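Local coordinates for plasmid pRiA4b Orf3-like domain-containing protein (Methanosarcina mazei, PDB 2I1S), which is of unknown function but belongs to the plasmid pRiA4b ORF-3-like family, named after a plasmid-encoded reading frame, at residues A[139-142]-A[143-146]; A[157-160]-A[161-164]; A[178-182]-A[183-187]. All coordinates share one frame; numbering follows the deposited sequence.

Contact 1 (A[139-142]-A[143-146]); sequences AVPE and DSGG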
ATOM      1  N   ALA A 139      -0.350 -10.089   0.771  1.00 31.31           N
ATOM      2  CA  ALA A 139      -0.947  -8.960   1.462  1.00 31.05           C
ATOM      3  C   ALA A 139      -1.846  -9.397   2.637  1.00 31.83           C
ATOM      4  O   ALA A 139      -2.426 -10.493   2.645  1.00 31.55           O
ATOM      5  CB  ALA A 139      -1.721  -8.139   0.473  1.00 30.93           C
ATOM      6  N   VAL A 140      -1.937  -8.556   3.663  1.00 32.19           N
ATOM      7  CA  VAL A 140      -2.798  -8.906   4.806  1.00 32.35           C
ATOM      8  C   VAL A 140      -4.250  -8.883   4.304  1.00 32.77           C
ATOM      9  O   VAL A 140      -4.634  -7.962   3.572  1.00 32.16           O
ATOM     10  CB  VAL A 140      -2.602  -7.919   6.008  1.00 32.53           C
ATOM     11  CG1 VAL A 140      -1.155  -7.990   6.553  1.00 31.14           C
ATOM     12  CG2 VAL A 140      -2.980  -6.455   5.630  1.00 32.70           C
ATOM     13  N   PRO A 141      -5.049  -9.916   4.655  1.00 33.17           N
ATOM     14  CA  PRO A 141      -6.446  -9.872   4.219  1.00 32.78           C
ATOM     15  C   PRO A 141      -7.195  -8.740   4.916  1.00 33.44           C
ATOM     16  O   PRO A 141      -6.776  -8.289   5.997  1.00 33.09           O
ATOM     17  CB  PRO A 141      -6.993 -11.225   4.654  1.00 32.32           C
ATOM     18  CG  PRO A 141      -5.673 -12.142   4.741  1.00 32.07           C
ATOM     19  CD  PRO A 141      -4.726 -11.181   5.365  1.00 32.86           C
ATOM     20  N   GLU A 142      -8.273  -8.284   4.273  1.00 32.26           N
ATOM     21  CA  GLU A 142      -9.132  -7.322   4.879  1.00 32.94           C
ATOM     22  C   GLU A 142      -9.633  -7.869   6.234  1.00 33.15           C
ATOM     23  O   GLU A 142      -9.919  -9.053   6.341  1.00 33.03           O
ATOM     24  CB  GLU A 142     -10.307  -6.961   3.931  1.00 32.21           C
ATOM     25  CG  GLU A 142      -9.890  -6.142   2.685  1.00 31.35           C
ATOM     26  CD  GLU A 142     -10.021  -4.625   2.893  1.00 33.18           C
ATOM     27  OE1 GLU A 142     -10.095  -4.199   4.069  1.00 33.31           O
ATOM     28  OE2 GLU A 142     -10.064  -3.847   1.891  1.00 31.09           O
ATOM     29  N   ASP A 143      -9.692  -6.986   7.250  1.00 33.05           N
ATOM     30  CA  ASP A 143     -10.433  -7.205   8.495  1.00 32.99           C
ATOM     31  C   ASP A 143      -9.754  -8.234   9.431  1.00 33.57           C
ATOM     32  O   ASP A 143     -10.359  -8.717  10.418  1.00 32.20           O
ATOM     33  CB  ASP A 143     -11.879  -7.603   8.156  1.00 32.87           C
ATOM     34  CG  ASP A 143     -12.545  -6.619   7.199  1.00 32.48           C
ATOM     35  OD1 ASP A 143     -12.456  -5.388   7.415  1.00 32.86           O
ATOM     36  OD2 ASP A 143     -13.173  -7.066   6.230  1.00 31.93           O
ATOM     37  N   SER A 144      -8.488  -8.537   9.123  1.00 33.87           N
ATOM     38  CA  SER A 144      -7.770  -9.629   9.793  1.00 35.28           C
ATOM     39  C   SER A 144      -7.198  -9.276  11.187  1.00 35.62           C
ATOM     40  O   SER A 144      -6.420 -10.053  11.747  1.00 36.67           O
ATOM     41  CB  SER A 144      -6.681 -10.220   8.891  1.00 34.39           C
ATOM     42  OG  SER A 144      -5.640  -9.290   8.663  1.00 35.88           O
ATOM     43  N   GLY A 145      -7.555  -8.105  11.707  1.00 35.23           N
ATOM     44  CA  GLY A 145      -7.221  -7.721  13.080  1.00 36.04           C
ATOM     45  C   GLY A 145      -5.952  -6.884  13.265  1.00 36.56           C
ATOM     46  O   GLY A 145      -5.499  -6.727  14.391  1.00 36.97           O
ATOM     47  N   GLY A 146      -5.397  -6.322  12.181  1.00 36.22           N
ATOM     48  CA  GLY A 146      -4.255  -5.435  12.287  1.00 36.34           C
ATOM     49  C   GLY A 146      -2.997  -6.294  12.294  1.00 37.85           C
ATOM     50  O   GLY A 146      -3.061  -7.506  12.065  1.00 38.64           O
TER
HETATM   51  O   HOH W   1      -9.036  -4.360   6.595  1.00 31.35           O

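Contact 2 (A[157-160]-A[161-164]); sequences LKDS and EHEE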
ATOM      1  N   LEU A 157      -1.122 -21.026  12.331  1.00 57.63           N
ATOM      2  CA  LEU A 157      -0.968 -21.847  11.125  1.00 58.72           C
ATOM      3  C   LEU A 157       0.194 -22.854  11.201  1.00 59.14           C
ATOM      4  O   LEU A 157       0.143 -23.932  10.584  1.00 59.44           O
ATOM      5  CB  LEU A 157      -0.905 -20.973   9.856  1.00 58.62           C
ATOM      6  CG  LEU A 157      -2.260 -20.542   9.276  1.00 59.56           C
ATOM      7  CD1 LEU A 157      -2.127 -19.772   7.941  1.00 58.69           C
ATOM      8  CD2 LEU A 157      -3.243 -21.734   9.132  1.00 59.48           C
ATOM      9  N   LYS A 158       1.202 -22.506  11.999  1.00 59.72           N
ATOM     10  CA  LYS A 158       2.421 -23.298  12.190  1.00 60.57           C
ATOM     11  C   LYS A 158       2.201 -24.548  13.040  1.00 61.21           C
ATOM     12  O   LYS A 158       3.132 -25.312  13.264  1.00 61.53           O
ATOM     13  CB  LYS A 158       3.496 -22.432  12.847  1.00 60.18           C
ATOM     14  CG  LYS A 158       3.740 -21.130  12.140  1.00 60.13           C
ATOM     15  CD  LYS A 158       4.925 -20.385  12.711  1.00 61.04           C
ATOM     16  CE  LYS A 158       5.059 -19.017  12.037  1.00 63.02           C
ATOM     17  NZ  LYS A 158       6.189 -18.204  12.578  1.00 62.23           N
ATOM     18  N   ASP A 159       0.966 -24.739  13.507  1.00 62.45           N
ATOM     19  CA  ASP A 159       0.632 -25.787  14.466  1.00 62.94           C
ATOM     20  C   ASP A 159      -0.768 -26.340  14.198  1.00 63.11           C
ATOM     21  O   ASP A 159      -1.740 -25.898  14.799  1.00 63.51           O
ATOM     22  CB  ASP A 159       0.727 -25.233  15.895  1.00 63.15           C
ATOM     23  CG  ASP A 159       0.491 -26.295  16.969  1.00 63.78           C
ATOM     24  OD1 ASP A 159       0.064 -27.421  16.637  1.00 64.03           O
ATOM     25  OD2 ASP A 159       0.724 -25.988  18.160  1.00 64.14           O
ATOM     26  N   SER A 160      -0.848 -27.331  13.312  1.00 63.15           N
ATOM     27  CA  SER A 160      -2.107 -27.982  12.951  1.00 62.88           C
ATOM     28  C   SER A 160      -2.805 -28.671  14.135  1.00 63.25           C
ATOM     29  O   SER A 160      -3.915 -29.211  13.994  1.00 63.22           O
ATOM     30  CB  SER A 160      -1.900 -28.941  11.770  1.00 62.73           C
ATOM     31  OG  SER A 160      -0.819 -29.820  12.007  1.00 62.24           O
ATOM     32  N   GLU A 161      -2.163 -28.630  15.301  1.00 63.48           N
ATOM     33  CA  GLU A 161      -2.751 -29.170  16.528  1.00 63.68           C
ATOM     34  C   GLU A 161      -3.231 -28.057  17.460  1.00 63.82           C
ATOM     35  O   GLU A 161      -3.835 -28.330  18.497  1.00 63.77           O
ATOM     36  CB  GLU A 161      -1.769 -30.105  17.267  1.00 63.70           C
ATOM     37  CG  GLU A 161      -1.396 -31.390  16.521  1.00 63.62           C
ATOM     38  CD  GLU A 161      -2.476 -32.468  16.582  1.00 63.62           C
ATOM     39  OE1 GLU A 161      -3.575 -32.282  16.006  1.00 62.76           O
ATOM     40  OE2 GLU A 161      -2.211 -33.529  17.191  1.00 63.69           O
ATOM     41  N   HIS A 162      -2.950 -26.807  17.100  1.00 63.82           N
ATOM     42  CA  HIS A 162      -3.520 -25.669  17.808  1.00 64.35           C
ATOM     43  C   HIS A 162      -5.048 -25.804  17.937  1.00 64.53           C
ATOM     44  O   HIS A 162      -5.729 -26.332  17.032  1.00 64.80           O
ATOM     45  CB  HIS A 162      -3.189 -24.375  17.076  1.00 64.68           C
ATOM     46  CG  HIS A 162      -3.089 -23.183  17.972  1.00 64.58           C
ATOM     47  ND1 HIS A 162      -4.188 -22.441  18.346  1.00 64.92           N
ATOM     48  CD2 HIS A 162      -2.021 -22.598  18.562  1.00 64.42           C
ATOM     49  CE1 HIS A 162      -3.802 -21.454  19.138  1.00 65.19           C
ATOM     50  NE2 HIS A 162      -2.492 -21.526  19.284  1.00 64.33           N
ATOM     51  N   GLU A 163      -5.564 -25.337  19.077  1.00 63.98           N
ATOM     52  CA  GLU A 163      -6.985 -25.434  19.416  1.00 63.61           C
ATOM     53  C   GLU A 163      -7.823 -24.650  18.409  1.00 63.05           C
ATOM     54  O   GLU A 163      -8.968 -24.995  18.129  1.00 63.09           O
ATOM     55  CB  GLU A 163      -7.250 -24.900  20.830  1.00 63.68           C
ATOM     56  CG  GLU A 163      -6.108 -25.123  21.847  1.00 65.39           C
ATOM     57  CD  GLU A 163      -4.980 -24.076  21.757  1.00 66.23           C
ATOM     58  OE1 GLU A 163      -3.802 -24.465  21.562  1.00 64.78           O
ATOM     59  OE2 GLU A 163      -5.275 -22.864  21.883  1.00 66.99           O
ATOM     60  N   GLU A 164      -7.246 -23.589  17.857  1.00 62.42           N
ATOM     61  CA  GLU A 164      -7.972 -22.787  16.899  1.00 61.83           C
ATOM     62  C   GLU A 164      -7.376 -22.848  15.488  1.00 61.26           C
ATOM     63  O   GLU A 164      -7.659 -21.989  14.641  1.00 62.10           O
ATOM     64  CB  GLU A 164      -8.165 -21.366  17.422  1.00 61.86           C
ATOM     65  CG  GLU A 164      -6.905 -20.620  17.677  1.00 62.53           C
ATOM     66  CD  GLU A 164      -7.133 -19.389  18.543  1.00 64.19           C
ATOM     67  OE1 GLU A 164      -6.666 -18.281  18.152  1.00 64.13           O
ATOM     68  OE2 GLU A 164      -7.784 -19.535  19.606  1.00 61.32           O
TER

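Contact 3 (A[178-182]-A[183-187]); sequences PEYFD and PKDVS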
ATOM      1  N   PRO A 178       0.663 -17.580   3.012  1.00 43.04           N
ATOM      2  CA  PRO A 178       1.260 -16.298   3.430  1.00 42.80           C
ATOM      3  C   PRO A 178       2.439 -15.803   2.574  1.00 41.91           C
ATOM      4  O   PRO A 178       2.687 -14.595   2.566  1.00 40.67           O
ATOM      5  CB  PRO A 178       1.692 -16.540   4.892  1.00 42.67           C
ATOM      6  CG  PRO A 178       1.618 -18.029   5.092  1.00 43.25           C
ATOM      7  CD  PRO A 178       0.585 -18.540   4.126  1.00 43.20           C
ATOM      8  N   GLU A 179       3.104 -16.707   1.839  1.00 41.54           N
ATOM      9  CA  GLU A 179       4.283 -16.354   1.024  1.00 42.30           C
ATOM     10  C   GLU A 179       4.016 -16.205  -0.463  1.00 43.11           C
ATOM     11  O   GLU A 179       4.949 -15.956  -1.247  1.00 42.92           O
ATOM     12  CB  GLU A 179       5.457 -17.369   1.204  1.00 42.13           C
ATOM     13  CG  GLU A 179       5.807 -17.694   2.654  1.00 42.14           C
ATOM     14  CD  GLU A 179       5.875 -16.451   3.522  1.00 44.10           C
ATOM     15  OE1 GLU A 179       6.416 -15.406   3.056  1.00 44.87           O
ATOM     16  OE2 GLU A 179       5.392 -16.519   4.675  1.00 44.76           O
ATOM     17  N   TYR A 180       2.763 -16.366  -0.871  1.00 44.12           N
ATOM     18  CA  TYR A 180       2.440 -16.281  -2.287  1.00 45.02           C
ATOM     19  C   TYR A 180       2.206 -14.856  -2.752  1.00 45.55           C
ATOM     20  O   TYR A 180       1.325 -14.163  -2.239  1.00 45.76           O
ATOM     21  CB  TYR A 180       1.217 -17.131  -2.647  1.00 45.73           C
ATOM     22  CG  TYR A 180       0.852 -16.918  -4.088  1.00 46.48           C
ATOM     23  CD1 TYR A 180       1.659 -17.436  -5.109  1.00 45.96           C
ATOM     24  CD2 TYR A 180      -0.272 -16.157  -4.444  1.00 46.75           C
ATOM     25  CE1 TYR A 180       1.357 -17.224  -6.446  1.00 46.43           C
ATOM     26  CE2 TYR A 180      -0.587 -15.934  -5.800  1.00 47.02           C
ATOM     27  CZ  TYR A 180       0.239 -16.467  -6.784  1.00 47.37           C
ATOM     28  OH  TYR A 180      -0.053 -16.265  -8.115  1.00 48.56           O
ATOM     29  N   PHE A 181       2.995 -14.420  -3.735  1.00 45.77           N
ATOM     30  CA  PHE A 181       2.695 -13.199  -4.459  1.00 45.75           C
ATOM     31  C   PHE A 181       3.240 -13.349  -5.873  1.00 45.99           C
ATOM     32  O   PHE A 181       4.288 -13.945  -6.054  1.00 46.82           O
ATOM     33  CB  PHE A 181       3.336 -11.960  -3.816  1.00 45.93           C
ATOM     34  CG  PHE A 181       3.134 -10.687  -4.637  1.00 44.91           C
ATOM     35  CD1 PHE A 181       1.856 -10.175  -4.856  1.00 44.96           C
ATOM     36  CD2 PHE A 181       4.200 -10.036  -5.201  1.00 43.98           C
ATOM     37  CE1 PHE A 181       1.649  -9.027  -5.632  1.00 44.57           C
ATOM     38  CE2 PHE A 181       3.998  -8.879  -5.963  1.00 45.08           C
ATOM     39  CZ  PHE A 181       2.725  -8.373  -6.169  1.00 43.64           C
ATOM     40  N   ASP A 182       2.545 -12.785  -6.852  1.00 44.67           N
ATOM     41  CA  ASP A 182       2.994 -12.778  -8.228  1.00 44.75           C
ATOM     42  C   ASP A 182       2.632 -11.387  -8.759  1.00 44.54           C
ATOM     43  O   ASP A 182       1.462 -11.019  -8.744  1.00 44.79           O
ATOM     44  CB  ASP A 182       2.249 -13.893  -9.000  1.00 44.75           C
ATOM     45  CG  ASP A 182       2.703 -14.035 -10.453  1.00 43.87           C
ATOM     46  OD1 ASP A 182       3.255 -13.074 -11.015  1.00 43.79           O
ATOM     47  OD2 ASP A 182       2.474 -15.116 -11.043  1.00 42.37           O
ATOM     48  N   PRO A 183       3.631 -10.594  -9.184  1.00 44.00           N
ATOM     49  CA  PRO A 183       3.285  -9.233  -9.617  1.00 43.70           C
ATOM     50  C   PRO A 183       2.305  -9.135 -10.796  1.00 43.44           C
ATOM     51  O   PRO A 183       1.674  -8.107 -10.959  1.00 42.51           O
ATOM     52  CB  PRO A 183       4.640  -8.582  -9.942  1.00 43.52           C
ATOM     53  CG  PRO A 183       5.655  -9.659  -9.913  1.00 43.19           C
ATOM     54  CD  PRO A 183       5.084 -10.866  -9.231  1.00 44.40           C
ATOM     55  N   LYS A 184       2.177 -10.214 -11.574  1.00 43.56           N
ATOM     56  CA  LYS A 184       1.267 -10.300 -12.697  1.00 43.89           C
ATOM     57  C   LYS A 184      -0.196 -10.574 -12.306  1.00 43.77           C
ATOM     58  O   LYS A 184      -1.074 -10.591 -13.189  1.00 43.28           O
ATOM     59  CB  LYS A 184       1.744 -11.382 -13.695  1.00 44.12           C
ATOM     60  CG  LYS A 184       3.048 -11.076 -14.406  1.00 43.85           C
ATOM     61  CD  LYS A 184       3.229 -11.969 -15.639  1.00 45.69           C
ATOM     62  CE  LYS A 184       4.247 -13.100 -15.459  1.00 48.73           C
ATOM     63  NZ  LYS A 184       4.073 -13.829 -14.165  1.00 52.36           N
ATOM     64  N   ASP A 185      -0.445 -10.841 -11.022  1.00 43.13           N
ATOM     65  CA  ASP A 185      -1.809 -10.957 -10.498  1.00 43.59           C
ATOM     66  C   ASP A 185      -2.454  -9.584 -10.224  1.00 43.34           C
ATOM     67  O   ASP A 185      -3.674  -9.476 -10.125  1.00 43.25           O
ATOM     68  CB  ASP A 185      -1.824 -11.740  -9.175  1.00 43.54           C
ATOM     69  CG  ASP A 185      -1.537 -13.212  -9.350  1.00 44.62           C
ATOM     70  OD1 ASP A 185      -1.662 -13.719 -10.504  1.00 43.70           O
ATOM     71  OD2 ASP A 185      -1.201 -13.863  -8.310  1.00 44.45           O
ATOM     72  N   VAL A 186      -1.627  -8.556 -10.058  1.00 43.14           N
ATOM     73  CA  VAL A 186      -2.109  -7.226  -9.748  1.00 42.45           C
ATOM     74  C   VAL A 186      -2.813  -6.586 -10.941  1.00 43.16           C
ATOM     75  O   VAL A 186      -2.297  -6.581 -12.058  1.00 43.30           O
ATOM     76  CB  VAL A 186      -0.998  -6.312  -9.249  1.00 41.71           C
ATOM     77  CG1 VAL A 186      -1.539  -4.894  -9.000  1.00 39.57           C
ATOM     78  CG2 VAL A 186      -0.384  -6.892  -7.978  1.00 41.17           C
ATOM     79  N   SER A 187      -3.987  -6.017 -10.677  1.00 43.21           N
ATOM     80  CA  SER A 187      -4.757  -5.377 -11.719  1.00 43.17           C
ATOM     81  C   SER A 187      -5.084  -3.923 -11.332  1.00 42.87           C
ATOM     82  O   SER A 187      -5.784  -3.669 -10.331  1.00 43.33           O
ATOM     83  CB  SER A 187      -6.020  -6.169 -11.929  1.00 42.84           C
ATOM     84  OG  SER A 187      -6.325  -6.096 -13.277  1.00 46.45           O
TER
HETATM   85  O   HOH W   2      -0.608 -12.196  -5.979  1.00 47.58           O

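Contact 1 (A[139-142]-A[143-146])
Pro141 and Ser144 face each other across a type II beta turn, with Glu142 and Asp143 at its corners and Asp143 taking the positive phi (73°) that this turn asks of its third residue. What ties the ends together is a side chain: Ser144 OG donates to Pro141 O at 3.1 Å, reaching the carbonyl with a tilt of 26° from its plane. The hydroxyl can do this because OG stands between its own backbone N and carbonyl carbon (chi1 67°), which also lays it 3.9 Å from CD of the Pro141 ring. With the hydroxyl gone, as in an alanine here, the Pro141 carbonyl would probably lose this partner and the turn close less firmly. At the corner, Glu142 bends at chi2 and a water joins its OE1 (2.7 Å) to Asp143 N (2.8 Å), so the corner amide is gripped through solvent. The two acids lie close, Glu142 OE1 being 4.3 Å from Asp143 OD1, but each has help from beyond the turn: Glu142 OE2 is hydrogen-bonded to Tyr105 OH and Glu48 N, and Asp143 OD1 is bonded to His51 NE2. The turn thus leads from strand 131-136 into helix 146-157, with Ser144 resting against Tyr150 and Met153 of that helix and Trp111 of strand 111-122, while Val140 packs on Ile22 of strand 22-29.

Contact 2 (A[157-160]-A[161-164])
Asp159 and His162 are the ends of a type I beta turn in the short connection between helices 146-157 and 165-172, a worked case of how a helical hairpin reverses its chain. The turn is closed by its backbone: His162 N donates to Asp159 O at 2.8 Å, with an N-H...O angle of 157°. Asp159 adds a second tie with its side chain. With CG anti to the backbone N (chi1 -176°), the carboxylate reaches along the turn to the amide of Glu161, and OD1 accepts from Glu161 N at 2.9 Å; the angle there is 141° and the placing of that nitrogen is less certain than the rest. The same oxygen lies 3.3 Å from Glu161 CB, so the carboxylate meets both the amide and the first side-chain carbon of Glu161. The other carboxylate oxygen, OD2, comes to the edge of the His162 ring, near its plane. The imidazole also reaches the start of the next helix: ND1 accepts a weak bond from Glu164 N at 3.3 Å, with the amide in the plane of the ring. Glu163 OE1 hangs 3.7 Å above one ring face, over its centre. Both sides of the connection lean on the helices it joins, His162 touching Val156 and Ser160 touching Tyr165. Glu164 sits at the N-cap of helix 165-172, so a type I turn with an aspartate at its first position runs, after one further residue, into the N-cap of a helix, in the connection of an alpha-helical hairpin at the protein surface.

Contact 3 (A[178-182]-A[183-187])
Tyr180 and Asp185 meet because each side chain swings toward the other: Tyr180 CG is anti to its backbone N (chi1 175°), and Asp185 CG is anti to its carbonyl carbon (chi1 -71°). Tyr180 OH donates to Asp185 OD2 at 2.7 Å, meeting the syn lone pair of that oxygen, with ring and carboxylate planes 45° apart. A water donates to that same oxygen at 2.9 Å and accepts a weak bond from Asp182 N. Asp182 organises the bend itself. Asp182 O accepts from Asp185 N at 3.0 Å, and Asp182 OD1 receives Lys184 N at 3.1 Å from above the carboxylate plane. Lys184, bent at its last two torsions, brings NZ back to Asp182 OD1 at 3.3 Å, a weak bond within a salt bridge. Phe181 offers one face to Pro183, whose N stands 3.6 Å above the ring and offset toward its rim, while CE1 at the ring edge meets Val186 CG2 at 3.8 Å. Phe181 also makes a cation-pi contact with Arg24, and both Phe181 and Pro183 touch Cys132 of strand 131-136. The chemistry is therefore two-sided, apolar against the sheet and polar outward. Asp182 OD2 and Asp185 OD1, 4.4 Å apart, would probably repel somewhat, but the lysine on one and the phenol and water on the other are likely to ease that strain and favour their charged forms.

The three contacts come in series toward the C-terminal end of the chain. Contact 1 precedes helix 146-157, contact 2 joins that helix to 165-172, and contact 3 lies in the tail that follows. Contacts 1 and 2 thus lie at the two ends of helix 146-157, their centres 19 Å apart, whereas contact 3 is 16 Å from contact 1 and 26 Å from contact 2, centre to centre. None touches another. Contacts 1 and 3 lie near the edge strand 131-136 of the mixed sheet, and Tyr150 of helix 146-157 meets residues of both; contact 2 is the outlying one, about 30 Å from the chain centre. Together they trace a helical hairpin leaving the sheet and the tail returning to it.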